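Local coordinates for YopX protein (Bacillus subtilis, PDB 2I2L) that is of unknown function but is encoded by the SPbeta prophage, belongs to the YopX family and forms a homodimer, at residues Arg68-Ile73 / Ile117-Asp122; Ser81-Val86 / Glu128-Val133; Thr3-Trp8 / Leu21-Lys26; Asn28-Leu33 / Val45-Arg50. One frame throughout, in Å; residues are numbered along the deposited sequence.

Contact 1: residues Arg68-Ile73 / Ile117-Asp122; sequences RSIVKI and IEVIGD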
# COMPACT_ATOMS: atom_id res chain seq x y z
N ARG B 68 -6.29 10.96 1.12
CA ARG B 68 -6.96 12.26 1.08
C ARG B 68 -8.45 12.30 0.70
O ARG B 68 -9.10 11.26 0.57
CB ARG B 68 -6.19 13.15 0.11
CG ARG B 68 -6.13 12.56 -1.27
CD ARG B 68 -4.72 12.15 -1.65
NE ARG B 68 -3.89 13.29 -2.01
CZ ARG B 68 -2.83 13.22 -2.81
NH1 ARG B 68 -2.46 12.06 -3.34
NH2 ARG B 68 -2.13 14.32 -3.10
N SER B 69 -8.96 13.52 0.53
CA SER B 69 -10.36 13.77 0.15
C SER B 69 -10.42 14.05 -1.35
O SER B 69 -9.58 14.78 -1.88
CB SER B 69 -10.93 14.99 0.89
OG SER B 69 -10.91 14.83 2.30
N ILE B 70 -11.40 13.48 -2.04
CA ILE B 70 -11.52 13.73 -3.47
C ILE B 70 -12.98 13.96 -3.84
O ILE B 70 -13.88 13.59 -3.08
CB ILE B 70 -10.97 12.54 -4.33
CG1 ILE B 70 -11.65 11.23 -3.94
CG2 ILE B 70 -9.49 12.39 -4.13
CD1 ILE B 70 -12.88 10.90 -4.76
N VAL B 71 -13.20 14.58 -4.99
CA VAL B 71 -14.55 14.84 -5.44
C VAL B 71 -14.88 14.01 -6.69
O VAL B 71 -14.48 14.35 -7.80
CB VAL B 71 -14.78 16.35 -5.75
CG1 VAL B 71 -13.71 16.86 -6.72
CG2 VAL B 71 -16.18 16.57 -6.32
N LYS B 72 -15.60 12.92 -6.48
CA LYS B 72 -15.98 12.06 -7.59
C LYS B 72 -17.14 12.72 -8.36
O LYS B 72 -18.22 12.94 -7.80
CB LYS B 72 -16.39 10.68 -7.07
N ILE B 73 -16.89 13.05 -9.63
CA ILE B 73 -17.90 13.67 -10.49
C ILE B 73 -18.14 12.80 -11.72
O ILE B 73 -17.21 12.47 -12.46
CB ILE B 73 -17.43 15.06 -10.91
N ILE B 117 -12.11 11.58 -10.79
CA ILE B 117 -11.68 11.81 -9.43
C ILE B 117 -10.73 12.99 -9.42
O ILE B 117 -9.88 13.11 -10.30
CB ILE B 117 -10.98 10.56 -8.88
CG1 ILE B 117 -11.97 9.39 -8.88
CG2 ILE B 117 -10.45 10.84 -7.48
CD1 ILE B 117 -11.39 8.08 -8.43
N GLU B 118 -10.88 13.86 -8.43
CA GLU B 118 -10.05 15.05 -8.31
C GLU B 118 -9.71 15.31 -6.85
O GLU B 118 -10.59 15.63 -6.05
CB GLU B 118 -10.81 16.24 -8.88
CG GLU B 118 -10.05 17.54 -8.89
CD GLU B 118 -10.97 18.73 -9.12
OE1 GLU B 118 -11.87 18.64 -9.98
OE2 GLU B 118 -10.80 19.76 -8.43
N VAL B 119 -8.44 15.16 -6.50
CA VAL B 119 -8.03 15.40 -5.13
C VAL B 119 -8.16 16.88 -4.86
O VAL B 119 -7.84 17.69 -5.73
CB VAL B 119 -6.55 14.99 -4.90
CG1 VAL B 119 -6.20 15.16 -3.43
CG2 VAL B 119 -6.32 13.54 -5.33
N ILE B 120 -8.64 17.24 -3.67
CA ILE B 120 -8.80 18.65 -3.31
C ILE B 120 -8.24 18.91 -1.92
O ILE B 120 -8.27 20.04 -1.43
CB ILE B 120 -10.28 19.12 -3.33
CG1 ILE B 120 -11.14 18.13 -2.53
CG2 ILE B 120 -10.77 19.27 -4.76
CD1 ILE B 120 -12.59 18.54 -2.41
N GLY B 121 -7.74 17.86 -1.28
CA GLY B 121 -7.18 18.01 0.05
C GLY B 121 -7.12 16.69 0.79
O GLY B 121 -7.32 15.64 0.18
N ASP B 122 -6.83 16.74 2.09
CA ASP B 122 -6.77 15.53 2.91
C ASP B 122 -7.46 15.73 4.25
O ASP B 122 -7.79 16.85 4.63
CB ASP B 122 -5.32 15.11 3.12
CG ASP B 122 -4.45 16.23 3.63
OD1 ASP B 122 -4.54 16.57 4.84
OD2 ASP B 122 -3.68 16.78 2.82
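I70 packs against I117 and V119 on the neighbouring antiparallel strand. CB and CD1 of I70 both lie 3.6 Å from CG2 of I117. The other branch, CG2 of I70, meets CG2 of V119 at 3.6 Å on the same face of the sheet. V71 adds a backbone bond, from its N to O of E118 at 3.0 Å. Beside that bond, CG1 of V71 rests 3.7 Å from CB of E118, and the two side chains point the same way. R68 carries the other end of the contact. Its chain bends at chi2 and chi3 and crosses V119 at about a right angle, with NE 3.3 Å from CG1 of V119. CG2 of V119 sits over one face of the guanidinium, near its rim. The polar end looks elsewhere: NH1 makes a weak bond to O of F64. Between S69 and I70 the pairing slips by one residue, a beta bulge with I120 as the extra residue. I120 N still bonds to O of S69 at 3.2 Å and almost straight, 170° at the hydrogen. Strand 115-122 is an edge strand of a five-stranded antiparallel sheet in this chain. Strand 68-74 lies between it and strand 81-89, where V86 touches I70.

Contact 2: residues Ser81-Val86 / Glu128-Val133; sequences SDVCEV and ELLEGV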
# COMPACT_ATOMS: atom_id res chain seq x y z
N SER B 81 -22.20 13.50 -7.95
CA SER B 81 -21.00 14.13 -7.45
C SER B 81 -20.95 13.81 -5.97
O SER B 81 -21.96 13.42 -5.39
CB SER B 81 -21.06 15.63 -7.66
N ASP B 82 -19.78 13.96 -5.36
CA ASP B 82 -19.62 13.69 -3.93
C ASP B 82 -18.18 13.92 -3.49
O ASP B 82 -17.24 13.62 -4.22
CB ASP B 82 -20.03 12.25 -3.59
CG ASP B 82 -20.24 12.03 -2.10
OD1 ASP B 82 -19.70 12.80 -1.28
OD2 ASP B 82 -20.95 11.06 -1.75
N VAL B 83 -18.02 14.46 -2.29
CA VAL B 83 -16.69 14.68 -1.75
C VAL B 83 -16.50 13.44 -0.88
O VAL B 83 -17.26 13.22 0.07
CB VAL B 83 -16.66 15.95 -0.88
CG1 VAL B 83 -15.26 16.18 -0.34
CG2 VAL B 83 -17.11 17.14 -1.70
N CYS B 84 -15.51 12.61 -1.23
CA CYS B 84 -15.27 11.37 -0.48
C CYS B 84 -13.84 11.19 -0.05
O CYS B 84 -12.92 11.58 -0.76
CB CYS B 84 -15.70 10.17 -1.31
SG CYS B 84 -17.47 10.14 -1.65
N GLU B 85 -13.66 10.57 1.12
CA GLU B 85 -12.34 10.32 1.66
C GLU B 85 -11.80 8.97 1.21
O GLU B 85 -12.50 7.96 1.27
CB GLU B 85 -12.38 10.37 3.19
CG GLU B 85 -11.24 9.62 3.89
CD GLU B 85 -11.27 9.81 5.40
OE1 GLU B 85 -12.38 9.86 5.97
OE2 GLU B 85 -10.18 9.91 6.02
N VAL B 86 -10.54 8.97 0.77
CA VAL B 86 -9.87 7.77 0.32
C VAL B 86 -9.22 7.10 1.52
O VAL B 86 -8.30 7.65 2.14
CB VAL B 86 -8.78 8.11 -0.72
CG1 VAL B 86 -8.04 6.86 -1.14
CG2 VAL B 86 -9.41 8.79 -1.92
N GLU B 128 -13.51 18.83 8.00
CA GLU B 128 -14.75 19.60 7.82
C GLU B 128 -14.81 20.11 6.38
O GLU B 128 -15.22 21.23 6.12
CB GLU B 128 -14.79 20.79 8.80
N LEU B 129 -14.38 19.26 5.45
CA LEU B 129 -14.39 19.59 4.03
C LEU B 129 -15.41 18.69 3.36
O LEU B 129 -15.63 18.77 2.16
CB LEU B 129 -12.99 19.37 3.44
CG LEU B 129 -12.69 19.58 1.94
CD1 LEU B 129 -13.21 18.41 1.13
CD2 LEU B 129 -13.29 20.88 1.47
N LEU B 130 -16.05 17.84 4.16
CA LEU B 130 -17.05 16.89 3.65
C LEU B 130 -18.54 17.28 3.89
O LEU B 130 -19.37 16.40 4.13
CB LEU B 130 -16.76 15.51 4.26
CG LEU B 130 -15.43 14.83 3.90
CD1 LEU B 130 -14.84 14.12 5.11
CD2 LEU B 130 -15.66 13.83 2.78
N GLU B 131 -18.86 18.59 3.89
CA GLU B 131 -20.24 19.05 4.13
C GLU B 131 -20.67 20.29 3.41
O GLU B 131 -19.83 21.01 2.86
CB GLU B 131 -20.51 19.35 5.58
CG GLU B 131 -20.08 18.27 6.44
CD GLU B 131 -18.58 18.22 6.52
OE1 GLU B 131 -18.00 19.13 7.13
OE2 GLU B 131 -17.98 17.29 5.97
N GLY B 132 -21.98 20.55 3.54
CA GLY B 132 -22.62 21.69 2.90
C GLY B 132 -22.13 21.43 1.51
O GLY B 132 -20.93 21.36 1.30
N VAL B 133 -22.99 21.28 0.52
CA VAL B 133 -22.44 20.94 -0.78
C VAL B 133 -23.29 21.56 -1.83
O VAL B 133 -24.45 21.17 -2.00
CB VAL B 133 -22.46 19.45 -0.93
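V83 meets L129 and L130 through methyl groups. CG1 of V83 lies 3.4 Å from CD1 of L129, and the two side chains cross at about a right angle. The same V83 methyl is 3.9 Å from CD2 of L130. That leucine methyl also comes up against the strand backbone, with CD2 of L130 3.2 Å from O of V83 and 4.1 Å from CA of C84. In L130, CG is anti to the carbonyl carbon (chi1 -65°), and the tip of the side chain comes nearer to the strand than its base does. L129 has CG anti to its backbone N (chi1 177°), and its tip too comes nearer. Residues 128-133 form a loop after strand 115-122, laid beside strand 81-89 and held by apolar packing at the surface. It does not add a strand to the sheet. Further out, I120 of strand 115-122 touches both V83 and L129, and S69 touches L129 as well. Backbone bonds of the flanking D82 and C84, to K72 and I70, anchor the strand on either side of V83. C84 points its CB away from the loop and packs on V95 and D96 of strand 92-96. Both V83 and L129, and most of the loop, also touch a crystal neighbour, which may influence the path of the loop.

Contact 3: residues Thr3-Trp8 / Leu21-Lys26; sequences TAYRVW and LSLIIK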
# COMPACT_ATOMS: atom_id res chain seq x y z
N THR B 3 7.22 3.44 -3.20
CA THR B 3 7.85 4.18 -2.13
C THR B 3 7.14 5.44 -1.66
O THR B 3 7.39 5.91 -0.55
CB THR B 3 9.31 4.49 -2.52
OG1 THR B 3 10.16 3.44 -2.02
CG2 THR B 3 9.77 5.82 -1.98
N ALA B 4 6.25 5.97 -2.48
CA ALA B 4 5.52 7.19 -2.13
C ALA B 4 4.79 7.11 -0.78
O ALA B 4 4.09 6.15 -0.49
CB ALA B 4 4.52 7.56 -3.22
N TYR B 5 4.99 8.15 0.03
CA TYR B 5 4.34 8.25 1.32
C TYR B 5 4.39 9.72 1.73
O TYR B 5 5.08 10.53 1.10
CB TYR B 5 5.06 7.40 2.39
CG TYR B 5 6.37 7.97 2.86
CD1 TYR B 5 7.55 7.65 2.22
CD2 TYR B 5 6.40 8.92 3.89
CE1 TYR B 5 8.75 8.27 2.57
CE2 TYR B 5 7.58 9.54 4.25
CZ TYR B 5 8.76 9.22 3.58
OH TYR B 5 9.94 9.87 3.87
N ARG B 6 3.61 10.05 2.76
CA ARG B 6 3.55 11.40 3.32
C ARG B 6 3.26 11.23 4.81
O ARG B 6 2.53 10.32 5.21
CB ARG B 6 2.45 12.24 2.65
CG ARG B 6 1.13 11.50 2.48
CD ARG B 6 -0.09 12.32 2.88
NE ARG B 6 -0.75 12.98 1.76
CZ ARG B 6 -2.06 12.93 1.53
NH1 ARG B 6 -2.87 12.24 2.34
NH2 ARG B 6 -2.58 13.56 0.48
N VAL B 7 3.85 12.07 5.65
CA VAL B 7 3.58 11.99 7.07
C VAL B 7 3.11 13.32 7.60
O VAL B 7 3.65 14.38 7.26
CB VAL B 7 4.81 11.57 7.90
CG1 VAL B 7 5.17 10.13 7.62
CG2 VAL B 7 5.96 12.47 7.58
N TRP B 8 2.07 13.26 8.41
CA TRP B 8 1.50 14.43 9.06
C TRP B 8 2.18 14.37 10.43
O TRP B 8 2.03 13.38 11.15
CB TRP B 8 -0.00 14.25 9.20
CG TRP B 8 -0.69 15.37 9.91
CD1 TRP B 8 -1.44 15.28 11.05
CD2 TRP B 8 -0.79 16.73 9.48
NE1 TRP B 8 -2.01 16.49 11.35
CE2 TRP B 8 -1.63 17.41 10.40
CE3 TRP B 8 -0.26 17.45 8.39
CZ2 TRP B 8 -1.95 18.76 10.28
CZ3 TRP B 8 -0.58 18.80 8.27
CH2 TRP B 8 -1.42 19.44 9.21
N LEU B 21 14.39 14.02 3.62
CA LEU B 21 13.52 13.21 4.46
C LEU B 21 13.73 11.73 4.24
O LEU B 21 13.72 11.25 3.10
CB LEU B 21 12.05 13.52 4.20
CG LEU B 21 11.40 14.55 5.11
CD1 LEU B 21 12.00 15.92 4.81
CD2 LEU B 21 9.88 14.54 4.89
N SER B 22 13.92 10.99 5.33
CA SER B 22 14.08 9.55 5.21
C SER B 22 13.14 8.89 6.22
O SER B 22 13.19 9.19 7.41
CB SER B 22 15.52 9.13 5.50
OG SER B 22 15.78 9.09 6.89
N LEU B 23 12.27 8.02 5.72
CA LEU B 23 11.32 7.30 6.56
C LEU B 23 11.97 6.01 7.08
O LEU B 23 12.56 5.24 6.32
CB LEU B 23 10.09 6.95 5.74
CG LEU B 23 8.93 6.37 6.54
CD1 LEU B 23 8.45 7.39 7.56
CD2 LEU B 23 7.80 5.98 5.58
N ILE B 24 11.87 5.77 8.38
CA ILE B 24 12.48 4.58 8.96
C ILE B 24 11.48 3.64 9.62
O ILE B 24 10.87 3.97 10.62
CB ILE B 24 13.54 4.95 10.06
CG1 ILE B 24 14.38 6.15 9.60
CG2 ILE B 24 14.43 3.73 10.36
CD1 ILE B 24 15.04 5.99 8.24
N ILE B 25 11.35 2.44 9.05
CA ILE B 25 10.44 1.45 9.60
C ILE B 25 11.24 0.49 10.51
O ILE B 25 12.17 -0.18 10.05
CB ILE B 25 9.78 0.63 8.48
CG1 ILE B 25 8.80 1.50 7.70
CG2 ILE B 25 9.08 -0.58 9.08
CD1 ILE B 25 8.28 0.85 6.47
N LYS B 26 10.88 0.42 11.78
CA LYS B 26 11.60 -0.47 12.68
C LYS B 26 10.95 -1.84 12.77
O LYS B 26 9.80 -2.04 12.34
CB LYS B 26 11.71 0.13 14.08
CG LYS B 26 13.10 0.64 14.45
CD LYS B 26 13.31 2.12 14.11
CE LYS B 26 14.69 2.64 14.59
NZ LYS B 26 14.83 4.14 14.48
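Y5 and L23 pack a strand of the four-stranded sheet against one of the three-stranded sheet. The segments 5-8 and 21-25 run at 88° to each other, and their axes come no nearer than 9.5 Å. The side chains fill the gap. CD2 of L23 stands over the middle of the Y5 ring, 3.5 Å from its centroid and 6° off the normal, a CH-pi contact. CB of L23 lies further out along the ring, 3.4 Å from CZ of Y5 and 3.5 Å from OH of Y5. The two side chains slide past each other in opposite directions. In L23, chi2 of 62° places CD1, the branch that reaches V7, whose CG1 lies 4.3 Å from it. W56 of strand 53-60 touches both Y5 and L23. At the edge of the three-stranded sheet, L23, I24 and I25 pair antiparallel with a strand of the second subunit, so the sheet runs on across the dimer interface. The touching residues are all buried. A methyl over a ring face, with aliphatic carbons around it, has weak directional demands. It relies on close fit and exclusion of water, consistent with strands that cross at a wide angle and share no backbone bond.

Contact 4: residues Asn28-Leu33 / Val45-Arg50; sequences NGDWTL and VDSTNR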
# COMPACT_ATOMS: atom_id res chain seq x y z
N ASN B 28 9.76 -3.43 15.26
CA ASN B 28 8.57 -3.52 16.10
C ASN B 28 7.38 -2.91 15.37
O ASN B 28 6.27 -2.79 15.93
CB ASN B 28 8.78 -2.79 17.41
CG ASN B 28 8.92 -1.31 17.22
OD1 ASN B 28 8.64 -0.53 18.14
ND2 ASN B 28 9.35 -0.90 16.03
N GLY B 29 7.61 -2.51 14.12
CA GLY B 29 6.56 -1.93 13.31
C GLY B 29 6.46 -0.43 13.44
O GLY B 29 5.66 0.19 12.74
N ASP B 30 7.25 0.16 14.33
CA ASP B 30 7.22 1.61 14.48
C ASP B 30 7.92 2.26 13.31
O ASP B 30 8.70 1.61 12.60
CB ASP B 30 7.94 2.05 15.76
CG ASP B 30 7.29 1.51 17.01
OD1 ASP B 30 6.20 0.89 16.90
OD2 ASP B 30 7.88 1.71 18.10
N TRP B 31 7.64 3.53 13.10
CA TRP B 31 8.28 4.27 12.02
C TRP B 31 8.76 5.60 12.57
O TRP B 31 8.31 6.04 13.63
CB TRP B 31 7.31 4.49 10.86
CG TRP B 31 6.07 5.24 11.20
CD1 TRP B 31 4.82 4.72 11.36
CD2 TRP B 31 5.93 6.66 11.35
NE1 TRP B 31 3.92 5.72 11.59
CE2 TRP B 31 4.56 6.92 11.59
CE3 TRP B 31 6.83 7.73 11.31
CZ2 TRP B 31 4.07 8.21 11.77
CZ3 TRP B 31 6.34 9.03 11.50
CH2 TRP B 31 4.97 9.25 11.73
N THR B 32 9.67 6.23 11.85
CA THR B 32 10.22 7.51 12.28
C THR B 32 10.64 8.35 11.10
O THR B 32 11.44 7.92 10.28
CB THR B 32 11.46 7.31 13.14
OG1 THR B 32 11.13 6.53 14.29
CG2 THR B 32 12.02 8.66 13.55
N LEU B 33 10.12 9.57 11.02
CA LEU B 33 10.50 10.42 9.92
C LEU B 33 11.78 11.15 10.30
O LEU B 33 11.79 11.94 11.24
CB LEU B 33 9.41 11.44 9.62
CG LEU B 33 9.80 12.32 8.43
CD1 LEU B 33 9.66 11.53 7.14
CD2 LEU B 33 8.92 13.56 8.40
N VAL B 45 9.43 13.27 13.30
CA VAL B 45 8.29 12.68 14.00
C VAL B 45 8.39 11.18 14.11
O VAL B 45 9.13 10.54 13.37
CB VAL B 45 6.95 12.99 13.33
CG1 VAL B 45 6.19 14.01 14.16
CG2 VAL B 45 7.16 13.49 11.91
N ASP B 46 7.62 10.63 15.05
CA ASP B 46 7.57 9.21 15.33
C ASP B 46 6.17 8.70 15.18
O ASP B 46 5.25 9.46 14.91
CB ASP B 46 7.99 8.95 16.77
CG ASP B 46 9.45 9.18 16.99
OD1 ASP B 46 10.23 8.25 16.76
OD2 ASP B 46 9.82 10.31 17.37
N SER B 47 6.02 7.40 15.35
CA SER B 47 4.72 6.78 15.29
C SER B 47 4.16 6.93 16.71
O SER B 47 2.98 6.74 16.96
CB SER B 47 4.87 5.29 14.93
OG SER B 47 5.74 4.61 15.83
N THR B 48 5.05 7.30 17.64
CA THR B 48 4.68 7.49 19.04
C THR B 48 3.72 8.64 19.20
O THR B 48 2.73 8.54 19.93
CB THR B 48 5.93 7.77 19.93
OG1 THR B 48 6.63 8.91 19.43
CG2 THR B 48 6.86 6.57 19.94
N ASN B 49 4.01 9.75 18.52
CA ASN B 49 3.15 10.92 18.56
C ASN B 49 1.85 10.50 17.88
O ASN B 49 1.75 10.45 16.65
CB ASN B 49 3.81 12.05 17.78
CG ASN B 49 2.96 13.31 17.75
OD1 ASN B 49 1.73 13.24 17.62
ND2 ASN B 49 3.61 14.47 17.83
N ARG B 50 0.84 10.17 18.69
CA ARG B 50 -0.44 9.71 18.17
C ARG B 50 -1.19 10.76 17.34
O ARG B 50 -2.27 10.49 16.83
CB ARG B 50 -1.31 9.19 19.31
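W31 has its CG between the backbone N and the carbonyl carbon (chi1 59°), and chi2 of -104° turns the indole, which lies over the backbone of D46 and S47. CB of S47 sits over the five-membered ring of W31, 3.6 Å from its centroid and near the normal, a CH-pi contact. Over the same face, nearer the rim of the six-membered ring, O of D46 comes 3.2 Å from CH2 of W31. In S47, chi1 of 55° sets OG where it takes a weak bond from the W31 backbone, N to OG 3.5 Å. Going back, N of S47 makes a weak, bent bond to O of W31. Pairing is firmer at L33, whose N gives a bond to O of V45 at 2.7 Å; the return bond from N of V45 is weak. T32 and D46 lie side by side on one face of the sheet, with OG1 of T32 3.1 Å from OD1 of D46. On the other face, CB of L33 meets CG2 of V45 at 3.8 Å. L33 also packs on Y5 and V7, and W31 on L23. This is the open end of the beta hairpin formed by strands 31-36 and 41-46. With strand 21-25 it makes an antiparallel three-stranded meander, in which 31-36 is the central strand.

How the contacts relate
From the N terminus, contact 3 closes first, bringing residues 21-26 back over 3-8. Contact 4 follows in series and closes the hairpin of strands 31-36 and 41-46. The two meet through the neighbouring strands 21-25 and 31-36, where T32 N probably bonds to O of I24. Contact 3 ties the sheet of strand 5-8 to the three-stranded sheet that contact 4 closes at its hairpin. The chain then passes to the other side of its centre. There contacts 1 and 2 cross, their segments alternating as 68-73, 81-86, 117-122 and 128-133. They meet through strands 68-74 and 81-89 of the five-stranded sheet. R68 and R6, like charges lying close, mark a touch between contacts 1 and 3.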